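Local structure of Peptide/nickel transport system substrate-binding protein (Listeria monocytogenes serotype 1/2a, 5KZT) at residues A[96-101]-A[166-171]; A[216-222]-A[521-526]; A[436-441]-A[453-459]. The protein binds short peptides and probably hands them to a membrane transporter for uptake into the cell. All coordinates share one frame. Residue numbers count along the deposited sequence, not the author numbering.

Contact 1 closes first from the N terminus. It brings loop 166-171 back to helix 94-105 after the chain has run through strands 138-140 and 145-149 and helix 157-161. Contact 2 opens only after that, at the loop between strands 205-210 and 224-229. It closes some 300 residues later at 521-526, and so ties the C-terminal end to the four-stranded sheet 16-21, 224-229, 205-210, 194-197. Contact 3 lies within this long span and joins helix 433-436 and its exit to the nearby helix 453-459. The centres of contacts 2 and 3 are 42 Å apart, on opposite sides of the chain's centre. Contact 1 touches neither.

Contact 1 of 3, residues A[96-101]-A[166-171]; sequences DYVYSW and FFPLNE
Segment 96-101 lies on helix 94-105. Segment 166-171 crosses it obliquely, running broadly against the helix direction: Phe166 is a 3-10 residue, 167-170 are extended, and Glu171 starts the next helix. The nearest CA pairs are Tyr97 with Pro168 (4.3 Å), Tyr99 with Glu171 (6.5 Å) and Trp101 with Phe166 (6.2 Å). Together the segments bury 559 Å².

Three direct hydrogen bonds join them. Leu169 N donates to Asp96 O at 3.2 Å, nearly linearly. Asp96 O also accepts Ser100 N within the helix (3.1 Å). Ser100, in rotamer p, donates from OG to Phe167 O at 2.7 Å. Trp101 NE1 donates to Phe166 O at 2.9 Å. A water bridges Asp96 OD1 (2.7 Å) and Glu171 N (2.8 Å), while Asp96 OD2 is hydrogen-bonded to Trp86 NE1 and Thr93 N.

Tyr97 (chi1 m) lays its ring face on Pro168, whose CB sits 3.6 Å from the Tyr97 ring centroid, a CH-pi contact. Tyr99 (chi1 t) receives Glu171 CB in the same way, 3.6 Å from the Tyr99 ring centroid. Phe166 (chi1 m) points its edge at the face of Trp101 (chi1 m, chi2 23°), a T-shaped pair, the Phe166 ring and Trp101 six-membered ring centroids 5.3 Å apart, planes at 81°. Phe117 stacks on Phe166.

Asn170 OD1 accepts a hydrogen bond from Phe173 N, capping helix 171-177. The contact is loop-on-helix packing beside the sheet of strands 138-140 and 145-149. Its chemistry implies a loop held chiefly by its backbone: three carbonyl or amide groups meet the helix directly, with rings filling the gaps.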
loop_
_atom_site.group_PDB
_atom_site.type_symbol
_atom_site.label_atom_id
_atom_site.label_comp_id
_atom_site.label_asym_id
_atom_site.label_seq_id
_atom_site.Cartn_x
_atom_site.Cartn_y
_atom_site.Cartn_z
ATOM N N ASP A 96 13.022 -12.308 18.395
ATOM C CA ASP A 96 11.808 -11.620 17.978
ATOM C C ASP A 96 11.726 -11.499 16.462
ATOM O O ASP A 96 10.633 -11.511 15.894
ATOM C CB ASP A 96 11.749 -10.212 18.563
ATOM C CG ASP A 96 11.776 -10.183 20.067
ATOM O OD1 ASP A 96 11.423 -11.165 20.738
ATOM O OD2 ASP A 96 12.144 -9.115 20.599
ATOM N N TYR A 97 12.881 -11.354 15.813
ATOM C CA TYR A 97 12.918 -11.303 14.357
ATOM C C TYR A 97 12.726 -12.683 13.763
ATOM O O TYR A 97 11.973 -12.851 12.790
ATOM C CB TYR A 97 14.220 -10.718 13.841
ATOM C CG TYR A 97 14.400 -9.264 14.139
ATOM C CD1 TYR A 97 14.957 -8.855 15.343
ATOM C CD2 TYR A 97 14.042 -8.294 13.218
ATOM C CE1 TYR A 97 15.127 -7.500 15.628
ATOM C CE2 TYR A 97 14.210 -6.944 13.495
ATOM C CZ TYR A 97 14.770 -6.565 14.696
ATOM O OH TYR A 97 14.977 -5.257 15.003
ATOM N N VAL A 98 13.389 -13.673 14.344
ATOM C CA VAL A 98 13.227 -15.043 13.886
ATOM C C VAL A 98 11.757 -15.439 13.988
ATOM O O VAL A 98 11.165 -15.947 13.025
ATOM C CB VAL A 98 14.112 -16.028 14.670
ATOM C CG1 VAL A 98 13.797 -17.476 14.308
ATOM C CG2 VAL A 98 15.576 -15.752 14.389
ATOM N N TYR A 99 11.168 -15.191 15.149
ATOM C CA TYR A 99 9.752 -15.490 15.344
ATOM C C TYR A 99 8.867 -14.817 14.293
ATOM O O TYR A 99 8.048 -15.479 13.679
ATOM C CB TYR A 99 9.300 -15.103 16.752
ATOM C CG TYR A 99 7.804 -15.135 16.894
ATOM C CD1 TYR A 99 7.100 -16.356 16.893
ATOM C CD2 TYR A 99 7.083 -13.963 16.973
ATOM C CE1 TYR A 99 5.722 -16.382 16.997
ATOM C CE2 TYR A 99 5.705 -13.979 17.076
ATOM C CZ TYR A 99 5.032 -15.185 17.085
ATOM O OH TYR A 99 3.656 -15.163 17.175
ATOM N N SER A 100 9.027 -13.513 14.083
ATOM C CA SER A 100 8.099 -12.793 13.195
ATOM C C SER A 100 8.281 -13.113 11.708
ATOM O O SER A 100 7.310 -13.148 10.968
ATOM C CB SER A 100 8.145 -11.291 13.409
ATOM O OG SER A 100 9.343 -10.754 12.926
ATOM N N TRP A 101 9.501 -13.334 11.259
ATOM C CA TRP A 101 9.697 -13.718 9.863
ATOM C C TRP A 101 9.138 -15.137 9.632
ATOM O O TRP A 101 8.478 -15.384 8.618
ATOM C CB TRP A 101 11.150 -13.639 9.478
ATOM C CG TRP A 101 11.738 -12.269 9.463
ATOM C CD1 TRP A 101 11.315 -11.153 10.135
ATOM C CD2 TRP A 101 12.909 -11.893 8.767
ATOM N NE1 TRP A 101 12.170 -10.095 9.897
ATOM C CE2 TRP A 101 13.158 -10.526 9.053
ATOM C CE3 TRP A 101 13.761 -12.566 7.890
ATOM C CZ2 TRP A 101 14.250 -9.830 8.503
ATOM C CZ3 TRP A 101 14.856 -11.872 7.358
ATOM C CH2 TRP A 101 15.078 -10.527 7.668
ATOM N N PHE A 166 8.596 -7.267 7.988
ATOM C CA PHE A 166 9.911 -7.682 8.470
ATOM C C PHE A 166 10.261 -7.116 9.865
ATOM O O PHE A 166 11.357 -7.333 10.352
ATOM C CB PHE A 166 10.977 -7.240 7.455
ATOM C CG PHE A 166 10.883 -7.951 6.142
ATOM C CD1 PHE A 166 9.911 -7.617 5.216
ATOM C CD2 PHE A 166 11.767 -8.984 5.835
ATOM C CE1 PHE A 166 9.832 -8.308 3.992
ATOM C CE2 PHE A 166 11.685 -9.659 4.609
ATOM C CZ PHE A 166 10.717 -9.320 3.708
ATOM N N PHE A 167 9.329 -6.418 10.516
ATOM C CA PHE A 167 9.537 -5.949 11.888
ATOM C C PHE A 167 9.526 -7.145 12.842
ATOM O O PHE A 167 8.861 -8.133 12.557
ATOM C CB PHE A 167 8.431 -4.975 12.294
ATOM C CG PHE A 167 8.494 -3.621 11.618
ATOM C CD1 PHE A 167 9.438 -3.311 10.626
ATOM C CD2 PHE A 167 7.560 -2.657 11.964
ATOM C CE1 PHE A 167 9.455 -2.069 10.026
ATOM C CE2 PHE A 167 7.578 -1.406 11.372
ATOM C CZ PHE A 167 8.520 -1.107 10.402
ATOM N N PRO A 168 10.220 -7.035 13.994
ATOM C CA PRO A 168 10.151 -8.058 15.033
ATOM C C PRO A 168 8.814 -8.068 15.773
ATOM O O PRO A 168 8.064 -7.081 15.735
ATOM C CB PRO A 168 11.290 -7.676 15.967
ATOM C CG PRO A 168 11.361 -6.187 15.860
ATOM C CD PRO A 168 10.968 -5.845 14.448
ATOM N N LEU A 169 8.505 -9.218 16.373
ATOM C CA LEU A 169 7.352 -9.386 17.250
ATOM C C LEU A 169 7.774 -10.144 18.500
ATOM O O LEU A 169 8.659 -11.000 18.450
ATOM C CB LEU A 169 6.232 -10.142 16.531
ATOM C CG LEU A 169 5.548 -9.353 15.413
ATOM C CD1 LEU A 169 4.669 -10.285 14.588
ATOM C CD2 LEU A 169 4.736 -8.188 15.978
ATOM N N ASN A 170 7.131 -9.802 19.609
ATOM C CA ASN A 170 7.341 -10.448 20.883
ATOM C C ASN A 170 6.504 -11.723 20.972
ATOM O O ASN A 170 5.316 -11.657 21.226
ATOM C CB ASN A 170 6.970 -9.469 21.995
ATOM C CG ASN A 170 7.271 -10.012 23.377
ATOM O OD1 ASN A 170 6.702 -11.015 23.827
ATOM N ND2 ASN A 170 8.170 -9.331 24.068
ATOM N N GLU A 171 7.135 -12.887 20.790
ATOM C CA GLU A 171 6.406 -14.162 20.701
ATOM C C GLU A 171 5.529 -14.421 21.919
ATOM O O GLU A 171 4.384 -14.862 21.790
ATOM C CB GLU A 171 7.355 -15.337 20.507
ATOM C CG GLU A 171 6.658 -16.697 20.469
ATOM C CD GLU A 171 7.566 -17.822 20.043
ATOM O OE1 GLU A 171 8.765 -17.604 19.833
ATOM O OE2 GLU A 171 7.072 -18.946 19.941
HETATM O O HOH W 1 9.895 -13.425 20.741
#

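Contact 2 of 3, residues A[216-222]-A[521-526]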
loop_
_atom_site.group_PDB
_atom_site.type_symbol
_atom_site.label_atom_id
_atom_site.label_comp_id
_atom_site.label_asym_id
_atom_site.label_seq_id
_atom_site.Cartn_x
_atom_site.Cartn_y
_atom_site.Cartn_z
ATOM N N ASP A 216 15.466 5.617 20.929
ATOM C CA ASP A 216 15.805 6.941 20.373
ATOM C C ASP A 216 14.795 8.037 20.773
ATOM O O ASP A 216 14.561 8.999 20.029
ATOM C CB ASP A 216 15.919 6.836 18.851
ATOM C CG ASP A 216 16.962 7.756 18.264
ATOM O OD1 ASP A 216 17.815 8.269 19.016
ATOM O OD2 ASP A 216 16.930 7.954 17.031
ATOM N N LYS A 217 14.235 7.917 21.971
ATOM C CA LYS A 217 13.163 8.820 22.416
ATOM C C LYS A 217 13.591 10.288 22.530
ATOM O O LYS A 217 12.750 11.185 22.411
ATOM C CB LYS A 217 12.586 8.352 23.749
ATOM C CG LYS A 217 13.521 8.555 24.937
ATOM C CD LYS A 217 13.065 7.780 26.154
ATOM C CE LYS A 217 13.972 8.058 27.325
ATOM N NZ LYS A 217 13.512 7.272 28.497
ATOM N N ASP A 218 14.881 10.540 22.747
ATOM C CA ASP A 218 15.376 11.923 22.822
ATOM C C ASP A 218 15.226 12.721 21.504
ATOM O O ASP A 218 15.236 13.953 21.518
ATOM C CB ASP A 218 16.823 11.965 23.328
ATOM C CG ASP A 218 16.946 11.648 24.835
ATOM O OD1 ASP A 218 15.925 11.560 25.571
ATOM O OD2 ASP A 218 18.101 11.499 25.298
ATOM N N LYS A 219 15.086 12.028 20.377
ATOM C CA LYS A 219 14.815 12.692 19.106
ATOM C C LYS A 219 13.316 12.875 18.822
ATOM O O LYS A 219 12.962 13.499 17.833
ATOM C CB LYS A 219 15.442 11.890 17.973
ATOM C CG LYS A 219 16.945 11.743 18.117
ATOM C CD LYS A 219 17.583 11.404 16.793
ATOM C CE LYS A 219 19.089 11.445 16.934
ATOM N NZ LYS A 219 19.710 10.913 15.697
ATOM N N VAL A 220 12.446 12.297 19.643
ATOM C CA VAL A 220 10.999 12.415 19.449
ATOM C C VAL A 220 10.554 13.659 20.197
ATOM O O VAL A 220 10.828 13.792 21.390
ATOM C CB VAL A 220 10.242 11.161 19.951
ATOM C CG1 VAL A 220 8.758 11.263 19.632
ATOM C CG2 VAL A 220 10.827 9.901 19.315
ATOM N N LYS A 221 9.906 14.579 19.489
ATOM C CA LYS A 221 9.507 15.888 20.045
ATOM C C LYS A 221 8.028 16.017 20.333
ATOM O O LYS A 221 7.645 16.758 21.226
ATOM C CB LYS A 221 9.941 17.030 19.103
ATOM C CG LYS A 221 11.441 17.097 18.805
ATOM C CD LYS A 221 12.300 16.945 20.065
ATOM C CE LYS A 221 13.784 16.700 19.785
ATOM N NZ LYS A 221 14.540 17.967 19.569
ATOM N N LEU A 222 7.199 15.341 19.557
ATOM C CA LEU A 222 5.755 15.337 19.782
ATOM C C LEU A 222 5.422 14.461 20.987
ATOM O O LEU A 222 5.819 13.301 21.033
ATOM C CB LEU A 222 5.027 14.825 18.555
ATOM C CG LEU A 222 5.039 15.788 17.368
ATOM C CD1 LEU A 222 4.530 15.094 16.111
ATOM C CD2 LEU A 222 4.254 17.043 17.687
ATOM N N TYR A 521 6.469 10.123 11.724
ATOM C CA TYR A 521 6.268 11.274 12.598
ATOM C C TYR A 521 7.358 11.437 13.651
ATOM O O TYR A 521 7.309 12.413 14.415
ATOM C CB TYR A 521 4.925 11.184 13.326
ATOM C CG TYR A 521 3.734 10.965 12.431
ATOM C CD1 TYR A 521 3.561 11.708 11.246
ATOM C CD2 TYR A 521 2.770 10.046 12.767
ATOM C CE1 TYR A 521 2.455 11.509 10.425
ATOM C CE2 TYR A 521 1.652 9.842 11.956
ATOM C CZ TYR A 521 1.499 10.568 10.787
ATOM O OH TYR A 521 0.394 10.318 9.995
ATOM N N LYS A 522 8.309 10.500 13.692
ATOM C CA LYS A 522 9.333 10.403 14.739
ATOM C C LYS A 522 9.929 11.753 15.118
ATOM O O LYS A 522 9.967 12.058 16.294
ATOM C CB LYS A 522 10.448 9.444 14.311
ATOM C CG LYS A 522 11.569 9.245 15.309
ATOM C CD LYS A 522 12.636 8.316 14.749
ATOM C CE LYS A 522 13.885 8.378 15.606
ATOM N NZ LYS A 522 14.894 7.368 15.198
ATOM N N GLU A 523 10.387 12.532 14.135
ATOM C CA GLU A 523 11.129 13.784 14.413
ATOM C C GLU A 523 10.357 15.023 13.994
ATOM O O GLU A 523 10.916 16.112 13.922
ATOM C CB GLU A 523 12.508 13.750 13.753
ATOM C CG GLU A 523 13.362 12.566 14.197
ATOM C CD GLU A 523 14.843 12.721 13.851
ATOM O OE1 GLU A 523 15.482 13.682 14.303
ATOM O OE2 GLU A 523 15.403 11.846 13.166
ATOM N N THR A 524 9.068 14.859 13.721
ATOM C CA THR A 524 8.173 15.967 13.470
ATOM C C THR A 524 8.040 16.816 14.729
ATOM O O THR A 524 8.087 16.305 15.851
ATOM C CB THR A 524 6.815 15.422 13.018
ATOM O OG1 THR A 524 7.057 14.584 11.888
ATOM C CG2 THR A 524 5.821 16.527 12.656
ATOM N N TYR A 525 7.915 18.118 14.544
ATOM C CA TYR A 525 7.713 19.026 15.685
ATOM C C TYR A 525 6.941 20.257 15.240
ATOM O O TYR A 525 6.767 20.487 14.036
ATOM C CB TYR A 525 9.079 19.408 16.332
ATOM C CG TYR A 525 9.960 20.265 15.468
ATOM C CD1 TYR A 525 10.852 19.697 14.558
ATOM C CD2 TYR A 525 9.909 21.657 15.559
ATOM C CE1 TYR A 525 11.657 20.501 13.748
ATOM C CE2 TYR A 525 10.699 22.461 14.758
ATOM C CZ TYR A 525 11.567 21.889 13.859
ATOM O OH TYR A 525 12.330 22.717 13.059
ATOM N N LEU A 526 6.505 21.051 16.218
ATOM C CA LEU A 526 5.665 22.206 15.959
ATOM C C LEU A 526 6.380 23.482 16.415
ATOM O O LEU A 526 7.004 23.489 17.472
ATOM C CB LEU A 526 4.324 22.084 16.690
ATOM C CG LEU A 526 3.474 20.826 16.493
ATOM C CD1 LEU A 526 2.124 20.992 17.184
ATOM C CD2 LEU A 526 3.263 20.512 15.017
HETATM O O HOH W 2 14.610 15.115 16.396
HETATM O O HOH W 3 8.165 14.010 17.135
#
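The strongest link is the salt bridge between Lys522 NZ and Asp216 OD2, 2.8 Å apart. The lysine chain is fully extended, all four chi angles t, so its amine reaches well along the loop. Tyr214 OH gives that amine a second partner. Two waters carry the next layer. Water 2 donates to Lys219 O and to Glu523 OE1, each at 2.7 Å. Water 3 accepts Leu222 N at 2.9 Å and lies 2.8 Å from Lys522 O and 2.6 Å from Thr524 O. Water 3 thus sits between the two backbones, and water 2 joins a backbone carbonyl to a side chain. The closest direct approach of the backbones is a CA-H...O contact, Val220 CA to Lys522 O at 3.3 Å.

Residues 521-524 form a type I beta turn, closed by Thr524 N to Tyr521 O at 3.1 Å. It faces Lys219, the last residue of the 3-10 turn 217-219, and the chain from Val220 to Leu222. Packing is modest. Leu222 CD2 meets Leu526 CG at 4.0 Å, and Leu222 CD1 meets Thr524 CB at 3.9 Å. Nearer the surface, Lys221 CB rests 3.8 Å from Tyr525 CB.

The contact fastens a turn near the C-terminal end to the connection between strands 205-210 and 224-229. Leu222 and Leu526 both touch Leu17 of strand 16-21. Val220 and Tyr521 both touch Phe194 of strand 194-197. Strand 525-526 itself pairs antiparallel with strand 507-508.

Contact 3 of 3, residues A[436-441]-A[453-459]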
loop_
_atom_site.group_PDB
_atom_site.type_symbol
_atom_site.label_atom_id
_atom_site.label_comp_id
_atom_site.label_asym_id
_atom_site.label_seq_id
_atom_site.Cartn_x
_atom_site.Cartn_y
_atom_site.Cartn_z
ATOM N N LEU A 436 4.386 -4.994 -10.437
ATOM C CA LEU A 436 4.156 -6.082 -11.395
ATOM C C LEU A 436 3.878 -7.424 -10.713
ATOM O O LEU A 436 3.054 -8.201 -11.194
ATOM C CB LEU A 436 5.333 -6.197 -12.360
ATOM C CG LEU A 436 5.659 -4.966 -13.232
ATOM C CD1 LEU A 436 7.040 -5.095 -13.859
ATOM C CD2 LEU A 436 4.614 -4.758 -14.304
ATOM N N ASP A 437 4.539 -7.677 -9.581
ATOM C CA ASP A 437 4.372 -8.922 -8.859
ATOM C C ASP A 437 2.957 -9.185 -8.335
ATOM O O ASP A 437 2.615 -10.325 -8.033
ATOM C CB ASP A 437 5.326 -8.985 -7.673
ATOM C CG ASP A 437 6.757 -9.208 -8.078
ATOM O OD1 ASP A 437 7.063 -9.453 -9.271
ATOM O OD2 ASP A 437 7.602 -9.142 -7.178
ATOM N N LEU A 438 2.134 -8.148 -8.237
ATOM C CA LEU A 438 0.758 -8.331 -7.788
ATOM C C LEU A 438 -0.056 -9.322 -8.628
ATOM O O LEU A 438 -0.918 -10.021 -8.101
ATOM C CB LEU A 438 0.032 -6.984 -7.813
ATOM C CG LEU A 438 0.625 -5.854 -6.966
ATOM C CD1 LEU A 438 -0.182 -4.566 -7.151
ATOM C CD2 LEU A 438 0.725 -6.221 -5.499
ATOM N N PHE A 439 0.216 -9.386 -9.926
ATOM C CA PHE A 439 -0.702 -10.068 -10.843
ATOM C C PHE A 439 -0.196 -11.405 -11.380
ATOM O O PHE A 439 -0.732 -11.930 -12.354
ATOM C CB PHE A 439 -1.090 -9.081 -11.943
ATOM C CG PHE A 439 -1.720 -7.830 -11.385
ATOM C CD1 PHE A 439 -2.983 -7.892 -10.797
ATOM C CD2 PHE A 439 -1.020 -6.626 -11.364
ATOM C CE1 PHE A 439 -3.568 -6.765 -10.236
ATOM C CE2 PHE A 439 -1.605 -5.488 -10.798
ATOM C CZ PHE A 439 -2.880 -5.559 -10.242
ATOM N N VAL A 440 0.816 -11.961 -10.708
ATOM C CA VAL A 440 1.190 -13.349 -10.915
ATOM C C VAL A 440 0.017 -14.264 -10.527
ATOM O O VAL A 440 -0.816 -13.905 -9.685
ATOM C CB VAL A 440 2.486 -13.756 -10.149
ATOM C CG1 VAL A 440 3.654 -12.874 -10.582
ATOM C CG2 VAL A 440 2.283 -13.704 -8.642
ATOM N N THR A 441 -0.046 -15.431 -11.172
ATOM C CA THR A 441 -1.124 -16.400 -10.962
ATOM C C THR A 441 -1.244 -16.737 -9.480
ATOM O O THR A 441 -0.255 -17.056 -8.832
ATOM C CB THR A 441 -0.883 -17.697 -11.806
ATOM O OG1 THR A 441 -0.878 -17.369 -13.202
ATOM C CG2 THR A 441 -1.951 -18.764 -11.550
ATOM N N LYS A 453 0.686 -17.399 -17.960
ATOM C CA LYS A 453 1.970 -18.060 -17.651
ATOM C C LYS A 453 3.198 -17.351 -18.195
ATOM O O LYS A 453 4.279 -17.471 -17.616
ATOM C CB LYS A 453 1.983 -19.528 -18.098
ATOM C CG LYS A 453 0.975 -20.448 -17.407
ATOM C CD LYS A 453 0.826 -20.267 -15.894
ATOM C CE LYS A 453 2.113 -20.552 -15.094
ATOM N NZ LYS A 453 2.108 -19.996 -13.699
ATOM N N ASP A 454 3.054 -16.627 -19.300
ATOM C CA ASP A 454 4.172 -15.845 -19.844
ATOM C C ASP A 454 4.516 -14.674 -18.918
ATOM O O ASP A 454 5.692 -14.340 -18.722
ATOM C CB ASP A 454 3.836 -15.302 -21.242
ATOM C CG ASP A 454 3.614 -16.401 -22.267
ATOM O OD1 ASP A 454 4.163 -17.513 -22.103
ATOM O OD2 ASP A 454 2.871 -16.142 -23.240
ATOM N N TYR A 455 3.481 -14.055 -18.357
ATOM C CA TYR A 455 3.644 -12.993 -17.362
ATOM C C TYR A 455 4.363 -13.548 -16.133
ATOM O O TYR A 455 5.379 -13.002 -15.750
ATOM C CB TYR A 455 2.294 -12.398 -16.978
ATOM C CG TYR A 455 2.370 -11.171 -16.103
ATOM C CD1 TYR A 455 2.632 -9.923 -16.646
ATOM C CD2 TYR A 455 2.148 -11.257 -14.727
ATOM C CE1 TYR A 455 2.676 -8.785 -15.844
ATOM C CE2 TYR A 455 2.177 -10.120 -13.918
ATOM C CZ TYR A 455 2.450 -8.883 -14.485
ATOM O OH TYR A 455 2.518 -7.738 -13.707
ATOM N N ASP A 456 3.874 -14.668 -15.587
ATOM C CA ASP A 456 4.531 -15.351 -14.441
ATOM C C ASP A 456 5.982 -15.702 -14.721
ATOM O O ASP A 456 6.837 -15.513 -13.861
ATOM C CB ASP A 456 3.820 -16.655 -14.054
ATOM C CG ASP A 456 2.370 -16.461 -13.703
ATOM O OD1 ASP A 456 1.979 -15.345 -13.305
ATOM O OD2 ASP A 456 1.599 -17.436 -13.853
ATOM N N LYS A 457 6.250 -16.215 -15.917
ATOM C CA LYS A 457 7.602 -16.614 -16.301
ATOM C C LYS A 457 8.570 -15.426 -16.299
ATOM O O LYS A 457 9.709 -15.538 -15.806
ATOM C CB LYS A 457 7.600 -17.298 -17.666
ATOM C CG LYS A 457 8.974 -17.818 -18.069
ATOM C CD LYS A 457 8.904 -19.053 -18.965
ATOM C CE LYS A 457 9.818 -20.172 -18.468
ATOM N NZ LYS A 457 11.248 -19.764 -18.366
ATOM N N ILE A 458 8.108 -14.290 -16.814
ATOM C CA ILE A 458 8.894 -13.056 -16.741
ATOM C C ILE A 458 9.230 -12.677 -15.299
ATOM O O ILE A 458 10.385 -12.401 -14.986
ATOM C CB ILE A 458 8.204 -11.875 -17.471
ATOM C CG1 ILE A 458 8.414 -12.036 -18.981
ATOM C CG2 ILE A 458 8.765 -10.538 -16.992
ATOM C CD1 ILE A 458 7.729 -11.003 -19.847
ATOM N N LEU A 459 8.238 -12.660 -14.427
ATOM C CA LEU A 459 8.446 -12.163 -13.070
ATOM C C LEU A 459 9.113 -13.201 -12.153
ATOM O O LEU A 459 9.900 -12.838 -11.276
ATOM C CB LEU A 459 7.134 -11.610 -12.508
ATOM C CG LEU A 459 6.620 -10.417 -13.337
ATOM C CD1 LEU A 459 5.293 -9.960 -12.800
ATOM C CD2 LEU A 459 7.597 -9.238 -13.369
HETATM O O HOH W 4 -0.276 -14.088 -14.387
#
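Leu459 CD1 lies at the apolar centre, 3.8 Å from Leu436 CB and 4.0 Å from Val440 CG1. One methyl of the helix thus meets two side chains of the other segment. Beside it the Tyr455 ring reaches in, with CE2 4.0 Å from Phe439 CB. Tyr455 has chi1 t, and its CA-to-CB bond points toward segment 436-441. Leucines of helix 453-459 and of the helix end at 436 therefore share one small core. Helix 471-487 backs it: Met477 touches Leu436, and Leu484 touches both Phe439 and Tyr455.

The protein belongs to family 5 of the bacterial solute-binding proteins, in the periplasmic-binding-protein clan. Here a long loop, 437-452, leads from helix 433-436 to helix 453-459, which packs back on the start of that loop. Helix 433-436 runs into a 3-10 turn at 437-438, and the chain is extended at Val440 and Thr441. The CA atoms come closest at Val440 and Asp456, 5.3 Å apart.

Tyr455 OH donates to Leu436 O at 2.6 Å. Leu436 O also accepts a weak hydrogen bond from Phe439 N (3.3 Å). Further out, the carboxylate of Asp456 grips Thr441 at two points. Asp456 OD1 accepts Thr441 N at 2.9 Å, and Asp456 OD2 accepts Thr441 OG1 at 2.6 Å. Water 4 lies 2.8 Å from Asp456 OD1 and 3.0 Å from Phe439 O. Thr441 OG1 is also hydrogen-bonded with Ser451 OG. At the solvent-exposed edge Lys453 NZ forms a salt bridge with Asp456 OD2 at 2.6 Å, one turn back along the same helix.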